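Side-chain contact in alpha,alpha-trehalose-phosphate synthase (UDP-forming) (Burkholderia xenovorans, PDB 5V0T), which belongs to glycosyltransferase family 20, has the GT-B fold and binds uridine-5'-diphosphate and 6-o-phosphono-alpha-d-glucopyranose: residues A440-R443 and D444-Q448. Residues are numbered along the deposited sequence; the frame is centred on the assembly and turned at random.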
loop_
_atom_site.group_PDB
_atom_site.type_symbol
_atom_site.label_atom_id
_atom_site.label_comp_id
_atom_site.label_asym_id
_atom_site.label_seq_id
_atom_site.Cartn_x
_atom_site.Cartn_y
_atom_site.Cartn_z
ATOM N N ALA A 440 12.773 -21.115 -11.051
ATOM C CA ALA A 440 13.178 -21.343 -9.665
ATOM C C ALA A 440 12.784 -20.169 -8.768
ATOM O O ALA A 440 12.255 -20.373 -7.669
ATOM C CB ALA A 440 14.690 -21.597 -9.595
ATOM N N ARG A 441 13.002 -18.937 -9.231
ATOM C CA ARG A 441 12.639 -17.774 -8.420
ATOM C C ARG A 441 11.130 -17.688 -8.237
ATOM O O ARG A 441 10.639 -17.446 -7.129
ATOM C CB ARG A 441 13.169 -16.485 -9.062
ATOM C CG ARG A 441 14.688 -16.344 -9.045
ATOM C CD ARG A 441 15.139 -15.229 -10.001
ATOM N NE ARG A 441 16.571 -14.954 -9.884
ATOM C CZ ARG A 441 17.108 -14.096 -9.017
ATOM N NH1 ARG A 441 16.336 -13.411 -8.188
ATOM N NH2 ARG A 441 18.423 -13.924 -8.980
ATOM N N HIS A 442 10.377 -17.880 -9.324
ATOM C CA HIS A 442 8.924 -17.835 -9.239
ATOM C C HIS A 442 8.390 -18.914 -8.306
ATOM O O HIS A 442 7.490 -18.656 -7.497
ATOM C CB HIS A 442 8.320 -17.991 -10.632
ATOM C CG HIS A 442 6.826 -17.986 -10.639
ATOM N ND1 HIS A 442 6.083 -19.122 -10.881
ATOM C CD2 HIS A 442 5.934 -16.987 -10.437
ATOM C CE1 HIS A 442 4.798 -18.820 -10.831
ATOM N NE2 HIS A 442 4.681 -17.532 -10.563
ATOM N N ARG A 443 8.937 -20.125 -8.407
ATOM C CA ARG A 443 8.495 -21.220 -7.552
ATOM C C ARG A 443 8.682 -20.874 -6.080
ATOM O O ARG A 443 7.756 -21.014 -5.272
ATOM C CB ARG A 443 9.260 -22.493 -7.917
ATOM C CG ARG A 443 8.519 -23.779 -7.687
ATOM C CD ARG A 443 8.983 -24.824 -8.701
ATOM N NE ARG A 443 10.430 -24.781 -8.906
ATOM C CZ ARG A 443 11.023 -24.907 -10.091
ATOM N NH1 ARG A 443 10.293 -25.073 -11.191
ATOM N NH2 ARG A 443 12.346 -24.855 -10.177
ATOM N N ASP A 444 9.874 -20.405 -5.714
ATOM C CA ASP A 444 10.124 -20.050 -4.319
ATOM C C ASP A 444 9.166 -18.970 -3.844
ATOM O O ASP A 444 8.648 -19.037 -2.726
ATOM C CB ASP A 444 11.568 -19.577 -4.133
ATOM C CG ASP A 444 12.587 -20.635 -4.515
ATOM O OD1 ASP A 444 12.234 -21.839 -4.519
ATOM O OD2 ASP A 444 13.743 -20.256 -4.806
ATOM N N MET A 445 8.915 -17.960 -4.673
ATOM C CA MET A 445 8.050 -16.881 -4.219
ATOM C C MET A 445 6.608 -17.349 -4.074
ATOM O O MET A 445 5.912 -16.928 -3.145
ATOM C CB MET A 445 8.156 -15.691 -5.164
ATOM C CG MET A 445 9.506 -14.998 -5.055
ATOM S SD MET A 445 9.592 -13.448 -5.956
ATOM C CE MET A 445 9.714 -14.012 -7.647
ATOM N N MET A 446 6.146 -18.230 -4.968
ATOM C CA MET A 446 4.778 -18.728 -4.867
ATOM C C MET A 446 4.574 -19.509 -3.573
ATOM O O MET A 446 3.517 -19.408 -2.937
ATOM C CB MET A 446 4.432 -19.599 -6.084
ATOM C CG MET A 446 4.199 -18.772 -7.354
ATOM S SD MET A 446 2.878 -17.522 -7.241
ATOM C CE MET A 446 1.410 -18.538 -7.433
ATOM N N VAL A 447 5.569 -20.299 -3.171
ATOM C CA VAL A 447 5.494 -20.987 -1.883
ATOM C C VAL A 447 5.313 -19.972 -0.757
ATOM O O VAL A 447 4.427 -20.116 0.095
ATOM C CB VAL A 447 6.740 -21.861 -1.668
ATOM C CG1 VAL A 447 6.763 -22.424 -0.255
ATOM C CG2 VAL A 447 6.758 -22.991 -2.697
ATOM N N GLN A 448 6.133 -18.913 -0.759
ATOM C CA GLN A 448 6.035 -17.883 0.274
ATOM C C GLN A 448 4.655 -17.237 0.269
ATOM O O GLN A 448 4.005 -17.119 1.315
ATOM C CB GLN A 448 7.125 -16.830 0.061
ATOM C CG GLN A 448 7.385 -15.903 1.251
ATOM C CD GLN A 448 6.225 -14.956 1.567
ATOM O OE1 GLN A 448 5.604 -14.388 0.660
ATOM N NE2 GLN A 448 5.930 -14.783 2.861
#
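Ala-440, Arg-441, His-442 and Arg-443 each accept an i to i+4 backbone hydrogen bond, from Asp-444, Met-445, Met-446 and Val-447, in regular alpha-helix; Met-446 N to His-442 O measures 2.9 Å. The main side-chain contact is between His-442 and Met-446, one turn apart. Met-446 CG lies over one face of the imidazole, 3.7 Å from the ring centroid and 23° off its normal. This is a CH-pi contact, shifted toward the rim, with CG 3.5 Å from both NE2 and CE1 of His-442. The Met-446 sulfur follows obliquely, SD being 4.5 Å from the His-442 centroid. With chi1 at 179°, the His-442 ring leans from CB toward the helix C-terminus. Met-446 CG is anti to its own carbonyl carbon (chi1 -74°), which turns it back over the ring. His-442 NE2 also makes a weak hydrogen bond to Val-386 O. Met-445 CE curls back to 3.6 Å from Arg-441 O. The Arg-441 guanidinium pairs outside the contact: NE forms a salt bridge with Glu-437, one turn earlier, and NH1 a hydrogen bond to Gly-411 O. Val-447 rests CG2 3.4 Å from Arg-443 O on the exposed side. His-442, Met-445 and Met-446 form the buried flank of helix 435-451, against Gln-389 and Pro-394, Leu-409, and helix 243-252 respectively. The helix lies near edge strand 413-415 of the six-stranded parallel sheet, in one of the two Rossmann-like domains of the GT-B fold.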